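Side-chain contacts in glucose-binding protein (Thermus thermophilus HB27, PDB 2B3F), which binds glucose or galactose as a periplasmic solute-binding protein and probably delivers the sugar to a binding-protein-dependent transport system: residues A[381-384]-A[385-389]; A[229-233]-A[234-238]. All blocks are in the same frame, centred on the assembly; numbering follows the deposited sequence.

Contact 1 (A[381-384]-A[385-389]); sequences QAIA and DQVGL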
ATOM      1  N   GLN A 381      20.783   4.961  -5.897  1.00 16.91           N
ATOM      2  CA  GLN A 381      21.131   6.100  -6.763  1.00 17.34           C
ATOM      3  C   GLN A 381      21.417   5.672  -8.217  1.00 17.63           C
ATOM      4  O   GLN A 381      21.016   6.340  -9.160  1.00 17.26           O
ATOM      5  CB  GLN A 381      22.321   6.893  -6.214  1.00 18.08           C
ATOM      6  CG  GLN A 381      22.536   8.244  -6.923  1.00 18.05           C
ATOM      7  CD  GLN A 381      21.327   9.157  -6.777  1.00 19.52           C
ATOM      8  OE1 GLN A 381      20.853   9.383  -5.662  1.00 21.64           O
ATOM      9  NE2 GLN A 381      20.816   9.661  -7.892  1.00 19.06           N
ATOM     10  N   ALA A 382      22.091   4.544  -8.390  1.00 17.41           N
ATOM     11  CA  ALA A 382      22.394   4.066  -9.735  1.00 18.03           C
ATOM     12  C   ALA A 382      21.082   3.773 -10.499  1.00 18.24           C
ATOM     13  O   ALA A 382      20.926   4.131 -11.673  1.00 17.62           O
ATOM     14  CB  ALA A 382      23.288   2.830  -9.661  1.00 18.36           C
ATOM     15  N   ILE A 383      20.137   3.120  -9.842  1.00 18.57           N
ATOM     16  CA  ILE A 383      18.843   2.849 -10.473  1.00 18.56           C
ATOM     17  C   ILE A 383      18.137   4.163 -10.810  1.00 18.39           C
ATOM     18  O   ILE A 383      17.606   4.320 -11.906  1.00 18.08           O
ATOM     19  CB  ILE A 383      17.949   2.003  -9.569  1.00 18.88           C
ATOM     20  CG1 ILE A 383      18.625   0.673  -9.237  1.00 20.19           C
ATOM     21  CG2 ILE A 383      16.559   1.788 -10.208  1.00 20.16           C
ATOM     22  CD1 ILE A 383      19.055  -0.106 -10.396  1.00 23.07           C
ATOM     23  N   ALA A 384      18.138   5.106  -9.864  1.00 17.85           N
ATOM     24  CA  ALA A 384      17.495   6.402 -10.087  1.00 18.33           C
ATOM     25  C   ALA A 384      18.086   7.070 -11.330  1.00 19.19           C
ATOM     26  O   ALA A 384      17.363   7.577 -12.200  1.00 18.76           O
ATOM     27  CB  ALA A 384      17.658   7.291  -8.852  1.00 18.19           C
ATOM     28  N   ASP A 385      19.409   7.015 -11.445  1.00 19.18           N
ATOM     29  CA  ASP A 385      20.092   7.605 -12.596  1.00 19.82           C
ATOM     30  C   ASP A 385      19.748   6.874 -13.901  1.00 19.89           C
ATOM     31  O   ASP A 385      19.552   7.514 -14.937  1.00 20.35           O
ATOM     32  CB  ASP A 385      21.602   7.577 -12.385  1.00 19.76           C
ATOM     33  CG  ASP A 385      22.062   8.489 -11.261  1.00 22.04           C
ATOM     34  OD1 ASP A 385      21.342   9.441 -10.897  1.00 23.92           O
ATOM     35  OD2 ASP A 385      23.173   8.238 -10.747  1.00 25.32           O
ATOM     36  N   GLN A 386      19.663   5.557 -13.847  1.00 20.32           N
ATOM     37  CA  GLN A 386      19.386   4.741 -15.035  1.00 20.66           C
ATOM     38  C   GLN A 386      17.972   4.947 -15.557  1.00 21.67           C
ATOM     39  O   GLN A 386      17.751   4.934 -16.774  1.00 22.84           O
ATOM     40  CB  GLN A 386      19.625   3.258 -14.736  1.00 21.27           C
ATOM     41  CG  GLN A 386      21.109   2.928 -14.571  1.00 21.00           C
ATOM     42  CD  GLN A 386      21.374   1.595 -13.914  1.00 21.49           C
ATOM     43  OE1 GLN A 386      20.454   0.921 -13.458  1.00 24.46           O
ATOM     44  NE2 GLN A 386      22.642   1.201 -13.864  1.00 22.88           N
ATOM     45  N   VAL A 387      17.014   5.151 -14.656  1.00 20.99           N
ATOM     46  CA  VAL A 387      15.621   5.315 -15.083  1.00 21.46           C
ATOM     47  C   VAL A 387      15.234   6.777 -15.238  1.00 21.82           C
ATOM     48  O   VAL A 387      14.120   7.090 -15.699  1.00 21.50           O
ATOM     49  CB  VAL A 387      14.622   4.591 -14.152  1.00 21.51           C
ATOM     50  CG1 VAL A 387      15.016   3.136 -14.003  1.00 22.22           C
ATOM     51  CG2 VAL A 387      14.501   5.307 -12.788  1.00 21.42           C
ATOM     52  N   GLY A 388      16.143   7.676 -14.878  1.00 21.95           N
ATOM     53  CA  GLY A 388      15.872   9.110 -14.986  1.00 23.30           C
ATOM     54  C   GLY A 388      14.825   9.574 -13.992  1.00 23.99           C
ATOM     55  O   GLY A 388      13.926  10.348 -14.336  1.00 24.27           O
ATOM     56  N   LEU A 389      14.957   9.106 -12.755  1.00 24.89           N
ATOM     57  CA  LEU A 389      13.974   9.372 -11.698  1.00 26.03           C
ATOM     58  C   LEU A 389      13.746  10.871 -11.587  1.00 27.27           C
ATOM     59  O   LEU A 389      14.706  11.633 -11.497  1.00 26.77           O
ATOM     60  CB  LEU A 389      14.455   8.800 -10.362  1.00 24.84           C
ATOM     61  CG  LEU A 389      13.464   8.815  -9.201  1.00 24.77           C
ATOM     62  CD1 LEU A 389      12.336   7.820  -9.470  1.00 23.75           C
ATOM     63  CD2 LEU A 389      14.144   8.500  -7.898  1.00 24.96           C
TER
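Gln381 and Asp385 lie one turn apart at the C-terminal end of helix 373-387, an i to i+4 pair joined by both backbone and side chains. Asp385 N donates to Gln381 O at 2.9 Å, the regular helical bond. Followed outward, Asp385 CB sits 3.5 Å from Gln381 O, and CG closes in further on the same oxygen because it stands anti to its own carbonyl carbon (chi1 -67°), leaning back along the helix. OD2 lies 3.3 Å from Gln381 O, two acceptors that make no bond, whereas OD1 accepts a hydrogen bond from Gln381 NE2 at 3.1 Å. The bend of Gln381 at chi2 folds its amide toward the carboxylate. The bond leaves in the amide plane but reaches OD1 from above the carboxylate plane, 44° out of it. The other end of the amide is fixed too, since OE1 accepts from Phe196 N.

Two residues further on, Val387 N donates to Ile383 O, and Gly388 leaves the helix with positive phi. The chain then turns back so that Leu389 N reaches Ala384 O in a nearly straight bond (N-H...O 176°), while Leu389 CD2 packs 3.8 Å from Ala384 CB.

Contact 2 (A[229-233]-A[234-238]); sequences DRVVQ and GKAAF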
ATOM      1  N   ASP A 229       0.376 -12.734  11.604  1.00 17.12           N
ATOM      2  CA  ASP A 229       0.053 -13.875  12.448  1.00 18.21           C
ATOM      3  C   ASP A 229       1.058 -14.006  13.600  1.00 18.83           C
ATOM      4  O   ASP A 229       0.669 -14.365  14.703  1.00 19.10           O
ATOM      5  CB  ASP A 229       0.055 -15.174  11.637  1.00 18.26           C
ATOM      6  CG  ASP A 229      -1.162 -15.342  10.760  1.00 16.91           C
ATOM      7  OD1 ASP A 229      -2.155 -14.569  10.898  1.00 17.14           O
ATOM      8  OD2 ASP A 229      -1.130 -16.279   9.940  1.00 18.42           O
ATOM      9  N   ARG A 230       2.338 -13.717  13.358  1.00 18.97           N
ATOM     10  CA  ARG A 230       3.340 -13.805  14.429  1.00 20.02           C
ATOM     11  C   ARG A 230       3.025 -12.881  15.577  1.00 20.18           C
ATOM     12  O   ARG A 230       3.227 -13.232  16.739  1.00 20.41           O
ATOM     13  CB  ARG A 230       4.776 -13.515  13.929  1.00 19.93           C
ATOM     14  CG  ARG A 230       5.335 -14.601  13.023  1.00 21.04           C
ATOM     15  CD  ARG A 230       6.739 -14.281  12.551  1.00 23.71           C
ATOM     16  NE  ARG A 230       7.666 -14.256  13.669  1.00 27.36           N
ATOM     17  CZ  ARG A 230       8.250 -15.331  14.181  1.00 27.95           C
ATOM     18  NH1 ARG A 230       8.032 -16.530  13.644  1.00 28.94           N
ATOM     19  NH2 ARG A 230       9.054 -15.194  15.224  1.00 29.26           N
ATOM     20  N   VAL A 231       2.537 -11.685  15.268  1.00 19.27           N
ATOM     21  CA  VAL A 231       2.127 -10.752  16.293  1.00 20.26           C
ATOM     22  C   VAL A 231       0.885 -11.279  17.043  1.00 20.51           C
ATOM     23  O   VAL A 231       0.836 -11.234  18.288  1.00 21.29           O
ATOM     24  CB  VAL A 231       1.866  -9.339  15.707  1.00 19.69           C
ATOM     25  CG1 VAL A 231       1.358  -8.397  16.770  1.00 19.21           C
ATOM     26  CG2 VAL A 231       3.134  -8.790  15.094  1.00 19.36           C
ATOM     27  N   VAL A 232      -0.103 -11.774  16.302  1.00 20.93           N
ATOM     28  CA  VAL A 232      -1.330 -12.320  16.911  1.00 21.73           C
ATOM     29  C   VAL A 232      -0.977 -13.461  17.890  1.00 23.15           C
ATOM     30  O   VAL A 232      -1.569 -13.585  18.965  1.00 23.70           O
ATOM     31  CB  VAL A 232      -2.326 -12.764  15.833  1.00 22.03           C
ATOM     32  CG1 VAL A 232      -3.585 -13.430  16.451  1.00 21.60           C
ATOM     33  CG2 VAL A 232      -2.722 -11.518  14.973  1.00 20.50           C
ATOM     34  N   GLN A 233       0.024 -14.242  17.513  1.00 24.01           N
ATOM     35  CA  GLN A 233       0.545 -15.357  18.320  1.00 24.89           C
ATOM     36  C   GLN A 233       1.481 -14.961  19.481  1.00 25.86           C
ATOM     37  O   GLN A 233       1.774 -15.780  20.345  1.00 27.19           O
ATOM     38  CB  GLN A 233       1.288 -16.303  17.396  1.00 24.57           C
ATOM     39  CG  GLN A 233       0.388 -17.015  16.431  1.00 24.27           C
ATOM     40  CD  GLN A 233       1.111 -17.511  15.202  1.00 25.25           C
ATOM     41  OE1 GLN A 233       2.283 -17.204  14.997  1.00 27.02           O
ATOM     42  NE2 GLN A 233       0.414 -18.273  14.364  1.00 26.37           N
ATOM     43  N   GLY A 234       1.934 -13.722  19.538  1.00 26.54           N
ATOM     44  CA  GLY A 234       2.903 -13.327  20.545  1.00 26.69           C
ATOM     45  C   GLY A 234       4.298 -13.882  20.298  1.00 27.39           C
ATOM     46  O   GLY A 234       5.143 -13.854  21.212  1.00 28.16           O
ATOM     47  N   LYS A 235       4.544 -14.374  19.077  1.00 27.00           N
ATOM     48  CA  LYS A 235       5.904 -14.708  18.615  1.00 27.05           C
ATOM     49  C   LYS A 235       6.667 -13.482  18.125  1.00 26.22           C
ATOM     50  O   LYS A 235       7.842 -13.574  17.756  1.00 26.24           O
ATOM     51  CB  LYS A 235       5.860 -15.753  17.512  1.00 27.26           C
ATOM     52  CG  LYS A 235       5.312 -17.077  17.984  1.00 30.04           C
ATOM     53  CD  LYS A 235       5.707 -18.243  17.090  1.00 30.51           C
ATOM     54  CE  LYS A 235       4.636 -18.583  16.083  1.00 34.48           C
ATOM     55  NZ  LYS A 235       4.738 -19.995  15.595  1.00 35.33           N
ATOM     56  N   ALA A 236       5.985 -12.338  18.125  1.00 24.97           N
ATOM     57  CA  ALA A 236       6.576 -11.033  17.866  1.00 24.02           C
ATOM     58  C   ALA A 236       5.745 -10.018  18.633  1.00 22.79           C
ATOM     59  O   ALA A 236       4.610 -10.315  18.970  1.00 23.33           O
ATOM     60  CB  ALA A 236       6.531 -10.739  16.370  1.00 23.55           C
ATOM     61  N   ALA A 237       6.305  -8.843  18.894  1.00 22.07           N
ATOM     62  CA  ALA A 237       5.608  -7.756  19.573  1.00 22.01           C
ATOM     63  C   ALA A 237       4.985  -6.752  18.584  1.00 21.50           C
ATOM     64  O   ALA A 237       3.920  -6.165  18.856  1.00 21.17           O
ATOM     65  CB  ALA A 237       6.574  -7.034  20.513  1.00 22.44           C
ATOM     66  N   PHE A 238       5.669  -6.560  17.452  1.00 21.10           N
ATOM     67  CA  PHE A 238       5.333  -5.508  16.504  1.00 20.02           C
ATOM     68  C   PHE A 238       5.393  -6.000  15.062  1.00 19.04           C
ATOM     69  O   PHE A 238       6.125  -6.927  14.735  1.00 18.30           O
ATOM     70  CB  PHE A 238       6.301  -4.342  16.641  1.00 21.34           C
ATOM     71  CG  PHE A 238       6.533  -3.898  18.064  1.00 22.15           C
ATOM     72  CD1 PHE A 238       5.511  -3.305  18.796  1.00 24.93           C
ATOM     73  CD2 PHE A 238       7.777  -4.071  18.667  1.00 24.49           C
ATOM     74  CE1 PHE A 238       5.732  -2.885  20.113  1.00 24.75           C
ATOM     75  CE2 PHE A 238       7.996  -3.671  19.974  1.00 23.36           C
ATOM     76  CZ  PHE A 238       6.978  -3.075  20.694  1.00 23.61           C
TER
HETATM   77  O   HOH W   1       2.312  -9.880  20.325  1.00 21.71           O
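Lys235 crosses the side chain of Arg230 at about a right angle, and its CB lies over one face of the guanidinium, 4.0 Å above the plane and displaced toward the rim. The nearest guanidinium atom to that methylene is NH2. The bend of the arginine at chi3 turns the guanidinium across Lys235, where Arg230 NH2 also comes within 3.2 Å of Lys235 O. The two cationic groups do not touch. Lys235 instead carries its chain toward Gln233, bringing Lys235 CG to 4.1 Å from Gln233 CB.

The backbone folds back on Arg230 O, which receives weak hydrogen bonds from Lys235 N and Ala236 N; each has an N-H...O angle of only 126°, so this one carbonyl is shared between two poorly aligned donors. Gly234 N gives a straighter bond to Val231 O at 3.0 Å, approaching from above the carbonyl plane. With the positive phi of Gly234, the bonds from Lys235 N to Arg230 O and from Gly234 N to Val231 O form a Schellman motif that ends helix 224-233 and sends the chain toward strand 238-240; the Ala236 N bond is an additional weak one. A water continues the link, donating to both Val231 O and Ala236 O.

Val231 supplies the buried side of the turn. Its two methyls diverge: CG1, anti to the backbone N (chi1 177°), approaches Ala237 O, and CG2 rests 3.5 Å from Phe238 O while also meeting Ala236 CB. Ala162 of strand 161-162, an outermost strand of the four-stranded sheet, packs against Arg230, Val231 and Ala236. Ala236 CB also touches Arg230 CB at 4.1 Å.

From the N terminus, the chain reaches contact 2 first: 229-233 finishes helix 224-233, and the segment 234-238 leads directly into strand 238-240, which pairs with strands 161-162 and 123-126 of the four-stranded sheet. Contact 1 comes much later, at the end of helix 373-387. Each closes only a local turn, with no residues between its segments; they follow in series, neither nested nor crossed. The centres of contact 1 and contact 2 are about 37 Å apart, and the nearest atoms of contact 1 and contact 2 about 28 Å. Both lie away from the galactose pocket. Contact 2 carries helix 224-233 into the sheet; side chains of contact 1 rest on helix 354-370 and on the loop at Phe196.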